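Local coordinates for protein phenylalanine--tRNA ligase beta subunit (Pyrococcus horikoshii, PDB 2CXI) that joins phenylalanine to its cognate tRNA with ATP as part of an alpha2-beta2 synthetase, this chain being the N-terminal part of the beta subunit, at residues Gln121-Gln124 against Leu125-Lys128; Lys324-Ala327 against Phe328-Asp331; Phe133-Arg136 against Arg137-Ala141; Glu172-Thr175 against Leu176-Leu180. All coordinates share one frame; numbering follows the deposited sequence.

Overall arrangement
All four contacts are local, each within one continuous run of chain. Contact 2 is the buried one, a turn in the B5 region. It holds an arginine-aspartate pair at a predicted magnesium site. Contacts 1, 3 and 4 are partly buried and lie in the B3/4 region. Contact 1 is mid-helix on helix 116-133. Contact 3 is the turn leading from that helix into strand 140-146, so these two share a helix-strand unit. Contact 4 starts helix 176-182, its centre about 29 Å from that of the chain. Contacts 2 and 3 meet, with Asp330 OD2 4.0 Å from Phe133 CZ. Backbone bonds dominate contacts 1 and 3. Contact 2 adds a proline-ring CH-pi contact and a salt bridge beside its turn, and contact 4 a capping box.

Contact 1 (Gln121-Gln124 against Leu125-Lys128); sequences QMIQ and LQEK
Gln124 and Lys128 stand one turn apart, and their side chains cross obliquely. Carbon meets carbon, with Lys128 CE 3.8 Å from Gln124 CG. Lys128 sets CG anti to its carbonyl carbon (chi1 -60°), which puts Lys128 CG 3.0 Å from Gln124 O. The bend at chi2 then carries CE alongside Gln124 CG. Ile123 and Glu127 behave differently. They lie side by side and point the same way, with Ile123 CG2 3.6 Å from Glu127 OE2.

The backbone sets this spacing. Lys128 N donates to Gln124 O at 2.7 Å, and Leu125 N donates to Gln121 O at 2.8 Å. Gln126 N reaches Met122 O at 3.0 Å, and Glu127 N bonds to Ile123 O in the same way.

Further out, strand 3-7 takes several of the polar ends. Lys128 NZ bonds to Lys3 O, while Gln121 NE2 and Gln124 NE2 both bond to Asp5 O. Gln121 OE1 accepts from Ala62 N. An alanine in place of Lys128 would probably leave Lys3 O without this partner and the Gln124 chain with less to hold it on that flank.

The pattern is the i to i+4 bonding of an alpha helix. Helix 116-133 packs between strand 3-7, met by Gln121, Gln124 and Lys128, and helix 240-255 of the B3/4 region, met by Leu125 and the selenomethionine Met122.

Contact 2 (Lys324-Ala327 against Phe328-Asp331); sequences KYPA and FRDD
Pro326 and Phe328 make the main apolar contact. Pro326 CB sits over one face of the Phe328 ring, 3.4 Å from the ring centroid and 15° off the ring normal. This is a CH-pi interaction. Pro326 CG follows, 3.6 Å from Phe328 CZ. Phe328 CG lies between its own backbone N and carbonyl carbon (chi1 62°), and that torsion folds the ring back over the proline. The ring also makes a cation-pi contact with Arg67 and packs against helix 240-255.

Tyr325 meets Arg329 in another way. Their side chains cross at about a right angle, with Tyr325 CD2 4.0 Å from Arg329 CB. Arg329 O lies at the edge of the tyrosine ring, close to its plane, and Lys281 NZ donates to that oxygen.

One backbone bond closes the bend, from Arg329 N to Pro326 O at 3.2 Å. It marks a type I beta turn from Pro326 to Arg329. The turn lies in the B5 region and carries the chain from strand 320-325 toward helix 335-346.

The charged contacts begin at the last residue of the turn. Arg329 grips Asp331 side-on, and each nitrogen takes its own oxygen. Arg329 NE bonds to Asp331 OD1 at 2.9 Å along a nearly straight N-H line (169°), and Asp331 OD1 accepts with its syn lone pair. Arg329 NH2 bonds to Asp331 OD2 at 2.8 Å. Both oxygens lie close to the guanidinium plane. Arg329 NH2 also forms a salt bridge with Asp341. Asp331 and Asp341 both belong to a predicted magnesium site that is shared with the alpha subunit, so Arg329 probably helps position them.

Contact 3 (Phe133-Arg136 against Arg137-Ala141); sequences FGRR and RREVA
Glu139 runs back along the loop toward Gly134 and Arg135. Its CB lies 3.5 Å from Gly134 O. Its CG lies beside its own backbone N (chi1 -68°) and comes 3.8 Å from Arg135 CG. The two side chains run side by side and point the same way. The placing of the carboxylate end is less sure, because OE1 stands too near Arg135. With the same caution, OE2 forms a long, weak ion pair with Lys242.

The backbone here forms a type I' beta turn from Arg135 to Arg138, closed by Arg138 N to Arg135 O at 3.2 Å. Positive phi angles at Arg135, Arg136 and Arg137 carry the chain from helix 116-133 round into strand 140-146. Gly134 O takes Glu139 N at 2.7 Å and, weakly, Val140 N at 3.3 Å.

An alanine in place of Glu139 would probably leave the Arg135 chain without its flanking neighbour and Lys242 without this weak charge partner.

The Phe133 ring and Val140 meet at a slant across the base of the loop, with Phe133 CD2 3.9 Å from Val140 CG2. Lys242 makes a cation-pi contact with the same phenylalanine ring.

Contact 4 (Glu172-Thr175 against Leu176-Leu180); sequences EEMT and LEEIL
Thr175 O accepts from Ile179 N at 2.9 Å, the first i to i+4 bond of helix 176-182. Thr175 is the N-cap residue of this helix, and it bonds through its side chain as well. Glu178 N donates to Thr175 OG1 at 3.0 Å with a fairly straight line (162°). Thr175 OG1 lies between the backbone N and the carbonyl carbon (chi1 71°), which turns it toward the first turn of the helix.

Glu178 returns the bond. Thr175 N donates to Glu178 OE1 at 3.0 Å, on the anti side of the carboxylate and 27° out of its plane. Together the two bonds make a capping box. Glu178 CG, beside its own backbone N, lies 3.0 Å from Thr175 OG1, and the extended rest of the chain brings OE1 to Thr175 N.

Met174, a selenomethionine, precedes the cap. Its side chain crosses that of Glu178 at about a right angle, and Met174 CB lies 3.5 Å from Glu178 OE1. Met174 CB also touches Ile179 CG1 at 3.9 Å. That apolar pair brings the strand residue before the cap against the first turn of the helix.

Strand 174-175 pairs with strand 164-165, where Phe165 receives both Leu176 and Ile179. Leu176 and Ile179 also reach Met212 of strand 209-212.

The box gives the backbone N-H groups of Thr175 and Glu178 side-chain acceptors where the helix begins. A carboxylate at this end probably gains from the helix dipole, which would favour its charged form.

Contact 1 (Gln121-Gln124 against Leu125-Lys128)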
loop_
_atom_site.group_PDB
_atom_site.type_symbol
_atom_site.label_atom_id
_atom_site.label_comp_id
_atom_site.label_asym_id
_atom_site.label_seq_id
_atom_site.Cartn_x
_atom_site.Cartn_y
_atom_site.Cartn_z
ATOM N N GLN A 121 26.374 24.588 11.591
ATOM C CA GLN A 121 26.673 24.899 10.193
ATOM C C GLN A 121 25.450 24.668 9.243
ATOM O O GLN A 121 25.141 25.485 8.341
ATOM C CB GLN A 121 27.864 24.071 9.714
ATOM C CG GLN A 121 29.220 24.580 10.205
ATOM C CD GLN A 121 29.413 26.053 9.841
ATOM O OE1 GLN A 121 29.415 26.408 8.655
ATOM N NE2 GLN A 121 29.463 26.913 10.851
HETATM N N MSE A 122 24.794 23.532 9.427
HETATM C CA MSE A 122 23.625 23.181 8.613
HETATM C C MSE A 122 22.536 24.237 8.797
HETATM O O MSE A 122 21.986 24.727 7.815
HETATM C CB MSE A 122 23.154 21.775 8.996
HETATM C CG MSE A 122 22.030 21.165 8.156
HETATM SE SE MSE A 122 21.416 19.411 8.989
HETATM C CE MSE A 122 23.041 19.151 10.005
ATOM N N ILE A 123 22.254 24.631 10.043
ATOM C CA ILE A 123 21.303 25.715 10.344
ATOM C C ILE A 123 21.697 27.104 9.793
ATOM O O ILE A 123 20.861 27.826 9.238
ATOM C CB ILE A 123 21.013 25.799 11.889
ATOM C CG1 ILE A 123 20.333 24.502 12.377
ATOM C CG2 ILE A 123 20.196 27.053 12.234
ATOM C CD1 ILE A 123 19.960 24.464 13.907
ATOM N N GLN A 124 22.957 27.488 9.971
ATOM C CA GLN A 124 23.427 28.775 9.448
ATOM C C GLN A 124 23.334 28.784 7.898
ATOM O O GLN A 124 22.932 29.788 7.303
ATOM C CB GLN A 124 24.865 28.984 9.859
ATOM C CG GLN A 124 25.445 30.275 9.388
ATOM C CD GLN A 124 26.832 30.516 9.961
ATOM O OE1 GLN A 124 27.074 31.543 10.597
ATOM N NE2 GLN A 124 27.754 29.600 9.685
ATOM N N LEU A 125 23.689 27.664 7.278
ATOM C CA LEU A 125 23.627 27.540 5.810
ATOM C C LEU A 125 22.183 27.671 5.295
ATOM O O LEU A 125 21.878 28.401 4.330
ATOM C CB LEU A 125 24.314 26.262 5.319
ATOM C CG LEU A 125 24.352 26.068 3.785
ATOM C CD1 LEU A 125 25.092 27.208 3.096
ATOM C CD2 LEU A 125 24.996 24.718 3.467
ATOM N N GLN A 126 21.280 27.027 6.004
ATOM C CA GLN A 126 19.860 27.152 5.735
ATOM C C GLN A 126 19.431 28.635 5.777
ATOM O O GLN A 126 18.780 29.139 4.854
ATOM C CB GLN A 126 19.145 26.220 6.733
ATOM C CG GLN A 126 17.743 26.414 6.996
ATOM C CD GLN A 126 17.233 25.333 7.959
ATOM O OE1 GLN A 126 16.080 24.987 7.905
ATOM N NE2 GLN A 126 18.109 24.796 8.816
ATOM N N GLU A 127 19.857 29.365 6.807
ATOM C CA GLU A 127 19.525 30.772 6.913
ATOM C C GLU A 127 20.242 31.617 5.866
ATOM O O GLU A 127 19.639 32.510 5.293
ATOM C CB GLU A 127 19.848 31.312 8.315
ATOM C CG GLU A 127 19.087 30.613 9.443
ATOM C CD GLU A 127 19.619 30.907 10.862
ATOM O OE1 GLU A 127 20.650 31.627 11.040
ATOM O OE2 GLU A 127 18.995 30.405 11.820
ATOM N N LYS A 128 21.536 31.399 5.665
ATOM C CA LYS A 128 22.294 32.238 4.692
ATOM C C LYS A 128 21.781 32.042 3.275
ATOM O O LYS A 128 21.620 33.005 2.523
ATOM C CB LYS A 128 23.787 31.919 4.732
ATOM C CG LYS A 128 24.429 32.150 6.097
ATOM C CD LYS A 128 24.493 33.644 6.487
ATOM C CE LYS A 128 24.800 33.767 7.973
ATOM N NZ LYS A 128 25.051 35.211 8.376
#

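Contact 2 (Lys324-Ala327 against Phe328-Asp331)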
loop_
_atom_site.group_PDB
_atom_site.type_symbol
_atom_site.label_atom_id
_atom_site.label_comp_id
_atom_site.label_asym_id
_atom_site.label_seq_id
_atom_site.Cartn_x
_atom_site.Cartn_y
_atom_site.Cartn_z
ATOM N N LYS A 324 32.977 19.539 -17.389
ATOM C CA LYS A 324 31.861 19.269 -16.497
ATOM C C LYS A 324 32.175 19.974 -15.164
ATOM O O LYS A 324 33.322 20.042 -14.770
ATOM C CB LYS A 324 31.673 17.763 -16.276
ATOM C CG LYS A 324 31.163 17.038 -17.530
ATOM C CD LYS A 324 30.931 15.602 -17.257
ATOM C CE LYS A 324 30.501 14.932 -18.560
ATOM N NZ LYS A 324 30.654 13.477 -18.398
ATOM N N TYR A 325 31.142 20.464 -14.492
ATOM C CA TYR A 325 31.308 21.091 -13.181
ATOM C C TYR A 325 30.160 20.702 -12.256
ATOM O O TYR A 325 29.109 20.210 -12.731
ATOM C CB TYR A 325 31.466 22.620 -13.344
ATOM C CG TYR A 325 30.259 23.339 -13.961
ATOM C CD1 TYR A 325 30.136 23.489 -15.351
ATOM C CD2 TYR A 325 29.268 23.888 -13.151
ATOM C CE1 TYR A 325 29.048 24.198 -15.929
ATOM C CE2 TYR A 325 28.181 24.578 -13.696
ATOM C CZ TYR A 325 28.071 24.735 -15.083
ATOM O OH TYR A 325 26.977 25.419 -15.605
ATOM N N PRO A 326 30.358 20.868 -10.939
ATOM C CA PRO A 326 29.402 20.350 -9.930
ATOM C C PRO A 326 28.012 20.968 -10.071
ATOM O O PRO A 326 27.893 22.148 -10.423
ATOM C CB PRO A 326 30.012 20.799 -8.602
ATOM C CG PRO A 326 31.470 21.022 -8.901
ATOM C CD PRO A 326 31.535 21.515 -10.308
ATOM N N ALA A 327 26.969 20.164 -9.834
ATOM C CA ALA A 327 25.569 20.626 -9.934
ATOM C C ALA A 327 25.209 21.616 -8.825
ATOM O O ALA A 327 24.126 22.210 -8.870
ATOM C CB ALA A 327 24.604 19.416 -9.865
ATOM N N PHE A 328 26.089 21.776 -7.827
ATOM C CA PHE A 328 25.892 22.808 -6.761
ATOM C C PHE A 328 26.262 24.261 -7.208
ATOM O O PHE A 328 26.086 25.217 -6.440
ATOM C CB PHE A 328 26.555 22.399 -5.416
ATOM C CG PHE A 328 28.072 22.228 -5.468
ATOM C CD1 PHE A 328 28.634 20.987 -5.211
ATOM C CD2 PHE A 328 28.931 23.314 -5.716
ATOM C CE1 PHE A 328 30.015 20.793 -5.248
ATOM C CE2 PHE A 328 30.320 23.150 -5.726
ATOM C CZ PHE A 328 30.874 21.881 -5.504
ATOM N N ARG A 329 26.756 24.402 -8.454
ATOM C CA ARG A 329 27.052 25.714 -9.051
ATOM C C ARG A 329 26.031 26.060 -10.125
ATOM O O ARG A 329 25.614 25.194 -10.904
ATOM C CB ARG A 329 28.441 25.735 -9.707
ATOM C CG ARG A 329 29.654 25.639 -8.766
ATOM C CD ARG A 329 30.942 25.851 -9.499
ATOM N NE ARG A 329 31.098 27.198 -10.085
ATOM C CZ ARG A 329 32.257 27.616 -10.615
ATOM N NH1 ARG A 329 33.305 26.776 -10.649
ATOM N NH2 ARG A 329 32.374 28.837 -11.122
ATOM N N ASP A 330 25.607 27.313 -10.155
ATOM C CA ASP A 330 24.798 27.783 -11.260
ATOM C C ASP A 330 25.238 29.186 -11.714
ATOM O O ASP A 330 24.485 29.888 -12.390
ATOM C CB ASP A 330 23.275 27.690 -10.952
ATOM C CG ASP A 330 22.764 28.839 -10.069
ATOM O OD1 ASP A 330 23.608 29.595 -9.489
ATOM O OD2 ASP A 330 21.527 29.052 -9.896
ATOM N N ASP A 331 26.468 29.569 -11.364
ATOM C CA ASP A 331 27.005 30.872 -11.710
ATOM C C ASP A 331 27.687 30.934 -13.076
ATOM O O ASP A 331 27.974 32.027 -13.556
ATOM C CB ASP A 331 28.037 31.338 -10.666
ATOM C CG ASP A 331 29.197 30.372 -10.519
ATOM O OD1 ASP A 331 28.944 29.137 -10.391
ATOM O OD2 ASP A 331 30.398 30.753 -10.518
#

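Contact 3 (Phe133-Arg136 against Arg137-Ala141)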
loop_
_atom_site.group_PDB
_atom_site.type_symbol
_atom_site.label_atom_id
_atom_site.label_comp_id
_atom_site.label_asym_id
_atom_site.label_seq_id
_atom_site.Cartn_x
_atom_site.Cartn_y
_atom_site.Cartn_z
ATOM N N PHE A 133 20.435 34.349 -1.353
ATOM C CA PHE A 133 20.028 33.656 -2.584
ATOM C C PHE A 133 18.508 33.587 -2.668
ATOM O O PHE A 133 17.924 33.776 -3.736
ATOM C CB PHE A 133 20.656 32.249 -2.577
ATOM C CG PHE A 133 20.476 31.475 -3.854
ATOM C CD1 PHE A 133 21.206 31.787 -4.978
ATOM C CD2 PHE A 133 19.584 30.392 -3.898
ATOM C CE1 PHE A 133 21.069 31.026 -6.160
ATOM C CE2 PHE A 133 19.408 29.642 -5.069
ATOM C CZ PHE A 133 20.168 29.941 -6.195
ATOM N N GLY A 134 17.849 33.375 -1.530
ATOM C CA GLY A 134 16.397 33.166 -1.542
ATOM C C GLY A 134 15.536 34.404 -1.289
ATOM O O GLY A 134 14.327 34.287 -1.062
ATOM N N ARG A 135 16.161 35.577 -1.259
ATOM C CA ARG A 135 15.477 36.880 -1.041
ATOM C C ARG A 135 14.536 36.868 0.172
ATOM O O ARG A 135 13.302 36.962 0.036
ATOM C CB ARG A 135 14.728 37.396 -2.293
ATOM C CG ARG A 135 15.466 37.226 -3.635
ATOM C CD ARG A 135 16.655 38.176 -4.012
ATOM N NE ARG A 135 16.509 39.578 -3.647
ATOM C CZ ARG A 135 17.320 40.565 -4.068
ATOM N NH1 ARG A 135 18.314 40.320 -4.896
ATOM N NH2 ARG A 135 17.127 41.807 -3.659
ATOM N N ARG A 136 15.161 36.738 1.339
ATOM C CA ARG A 136 14.496 36.717 2.622
ATOM C C ARG A 136 13.375 35.640 2.589
ATOM O O ARG A 136 12.224 35.907 2.992
ATOM C CB ARG A 136 13.959 38.117 2.971
ATOM C CG ARG A 136 15.043 39.209 3.161
ATOM C CD ARG A 136 14.417 40.523 3.596
ATOM N NE ARG A 136 13.690 41.120 2.462
ATOM C CZ ARG A 136 13.060 42.290 2.499
ATOM N NH1 ARG A 136 13.038 43.013 3.636
ATOM N NH2 ARG A 136 12.456 42.752 1.404
ATOM N N ARG A 137 13.728 34.466 2.043
ATOM C CA ARG A 137 12.881 33.245 2.061
ATOM C C ARG A 137 11.829 33.199 0.928
ATOM O O ARG A 137 11.241 32.153 0.675
ATOM C CB ARG A 137 12.151 33.118 3.398
ATOM C CG ARG A 137 13.002 32.856 4.625
ATOM C CD ARG A 137 12.124 32.275 5.764
ATOM N NE ARG A 137 12.855 32.112 7.027
ATOM C CZ ARG A 137 12.289 31.697 8.166
ATOM N NH1 ARG A 137 10.994 31.414 8.197
ATOM N NH2 ARG A 137 13.021 31.582 9.290
ATOM N N ARG A 138 11.562 34.332 0.271
ATOM C CA ARG A 138 10.464 34.303 -0.732
ATOM C C ARG A 138 10.814 33.401 -1.883
ATOM O O ARG A 138 9.986 32.609 -2.326
ATOM C CB ARG A 138 10.117 35.696 -1.269
ATOM C CG ARG A 138 8.860 35.648 -2.095
ATOM C CD ARG A 138 8.436 36.989 -2.795
ATOM N NE ARG A 138 7.614 36.523 -3.891
ATOM C CZ ARG A 138 8.079 36.192 -5.080
ATOM N NH1 ARG A 138 9.376 36.335 -5.374
ATOM N NH2 ARG A 138 7.229 35.697 -5.973
ATOM N N GLU A 139 12.061 33.510 -2.369
ATOM C CA GLU A 139 12.503 32.716 -3.522
ATOM C C GLU A 139 12.966 31.306 -3.143
ATOM O O GLU A 139 12.819 30.394 -3.946
ATOM C CB GLU A 139 13.583 33.464 -4.346
ATOM C CG GLU A 139 12.983 34.680 -5.032
ATOM C CD GLU A 139 13.999 35.560 -5.745
ATOM O OE1 GLU A 139 13.717 36.793 -5.878
ATOM O OE2 GLU A 139 15.064 35.045 -6.226
ATOM N N VAL A 140 13.548 31.163 -1.945
ATOM C CA VAL A 140 14.061 29.875 -1.457
ATOM C C VAL A 140 13.915 29.839 0.048
ATOM O O VAL A 140 14.458 30.720 0.763
ATOM C CB VAL A 140 15.581 29.642 -1.801
ATOM C CG1 VAL A 140 16.073 28.309 -1.158
ATOM C CG2 VAL A 140 15.813 29.590 -3.273
ATOM N N ALA A 141 13.166 28.845 0.540
ATOM C CA ALA A 141 13.071 28.572 1.987
ATOM C C ALA A 141 13.434 27.100 2.198
ATOM O O ALA A 141 13.016 26.248 1.406
ATOM C CB ALA A 141 11.633 28.873 2.507
#

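Contact 4 (Glu172-Thr175 against Leu176-Leu180)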
loop_
_atom_site.group_PDB
_atom_site.type_symbol
_atom_site.label_atom_id
_atom_site.label_comp_id
_atom_site.label_asym_id
_atom_site.label_seq_id
_atom_site.Cartn_x
_atom_site.Cartn_y
_atom_site.Cartn_z
ATOM N N GLU A 172 1.321 24.201 22.443
ATOM C CA GLU A 172 -0.080 23.989 22.093
ATOM C C GLU A 172 -0.325 24.348 20.632
ATOM O O GLU A 172 0.243 25.306 20.129
ATOM C CB GLU A 172 -1.002 24.874 22.993
ATOM C CG GLU A 172 -2.498 24.648 22.782
ATOM C CD GLU A 172 -2.867 23.189 23.045
ATOM O OE1 GLU A 172 -3.030 22.402 22.072
ATOM O OE2 GLU A 172 -2.911 22.790 24.218
ATOM N N GLU A 173 -1.227 23.624 19.986
ATOM C CA GLU A 173 -1.620 23.913 18.613
ATOM C C GLU A 173 -2.368 25.236 18.481
ATOM O O GLU A 173 -3.097 25.651 19.403
ATOM C CB GLU A 173 -2.513 22.787 18.086
ATOM C CG GLU A 173 -1.762 21.479 18.012
ATOM C CD GLU A 173 -2.474 20.426 17.205
ATOM O OE1 GLU A 173 -3.742 20.468 17.174
ATOM O OE2 GLU A 173 -1.749 19.572 16.604
HETATM N N MSE A 174 -2.170 25.892 17.336
HETATM C CA MSE A 174 -2.881 27.113 16.974
HETATM C C MSE A 174 -3.280 27.001 15.516
HETATM O O MSE A 174 -2.616 26.291 14.758
HETATM C CB MSE A 174 -1.949 28.306 17.081
HETATM C CG MSE A 174 -1.565 28.679 18.475
HETATM SE SE MSE A 174 -0.179 30.081 18.301
HETATM C CE MSE A 174 -0.269 30.715 20.203
ATOM N N THR A 175 -4.322 27.721 15.096
ATOM C CA THR A 175 -4.653 27.755 13.677
ATOM C C THR A 175 -3.523 28.430 12.895
ATOM O O THR A 175 -2.723 29.219 13.442
ATOM C CB THR A 175 -5.978 28.508 13.372
ATOM O OG1 THR A 175 -5.781 29.899 13.594
ATOM C CG2 THR A 175 -7.099 28.116 14.318
ATOM N N LEU A 176 -3.471 28.128 11.616
ATOM C CA LEU A 176 -2.505 28.744 10.732
ATOM C C LEU A 176 -2.615 30.257 10.793
ATOM O O LEU A 176 -1.624 30.952 10.855
ATOM C CB LEU A 176 -2.720 28.244 9.297
ATOM C CG LEU A 176 -2.054 26.947 8.867
ATOM C CD1 LEU A 176 -1.737 25.929 9.985
ATOM C CD2 LEU A 176 -2.707 26.354 7.663
ATOM N N GLU A 177 -3.849 30.742 10.776
ATOM C CA GLU A 177 -4.159 32.140 10.990
ATOM C C GLU A 177 -3.528 32.734 12.256
ATOM O O GLU A 177 -2.854 33.763 12.194
ATOM C CB GLU A 177 -5.687 32.300 11.006
ATOM C CG GLU A 177 -6.223 32.723 9.670
ATOM C CD GLU A 177 -5.558 34.011 9.230
ATOM O OE1 GLU A 177 -4.898 34.016 8.166
ATOM O OE2 GLU A 177 -5.650 35.001 9.994
ATOM N N GLU A 178 -3.714 32.054 13.390
ATOM C CA GLU A 178 -3.158 32.486 14.670
ATOM C C GLU A 178 -1.640 32.489 14.655
ATOM O O GLU A 178 -1.021 33.345 15.288
ATOM C CB GLU A 178 -3.646 31.598 15.816
ATOM C CG GLU A 178 -5.152 31.655 16.006
ATOM C CD GLU A 178 -5.658 30.761 17.129
ATOM O OE1 GLU A 178 -5.221 29.584 17.258
ATOM O OE2 GLU A 178 -6.545 31.246 17.869
ATOM N N ILE A 179 -1.045 31.516 13.962
ATOM C CA ILE A 179 0.417 31.480 13.856
ATOM C C ILE A 179 0.938 32.709 13.108
ATOM O O ILE A 179 1.886 33.356 13.562
ATOM C CB ILE A 179 0.908 30.157 13.205
ATOM C CG1 ILE A 179 0.462 28.925 14.044
ATOM C CG2 ILE A 179 2.436 30.177 13.056
ATOM C CD1 ILE A 179 0.771 27.529 13.343
ATOM N N LEU A 180 0.324 33.038 11.965
ATOM C CA LEU A 180 0.720 34.252 11.205
ATOM C C LEU A 180 0.621 35.509 12.061
ATOM O O LEU A 180 1.481 36.386 11.999
ATOM C CB LEU A 180 -0.106 34.411 9.938
ATOM C CG LEU A 180 0.098 33.346 8.854
ATOM C CD1 LEU A 180 -0.381 33.875 7.544
ATOM C CD2 LEU A 180 1.585 32.966 8.736
#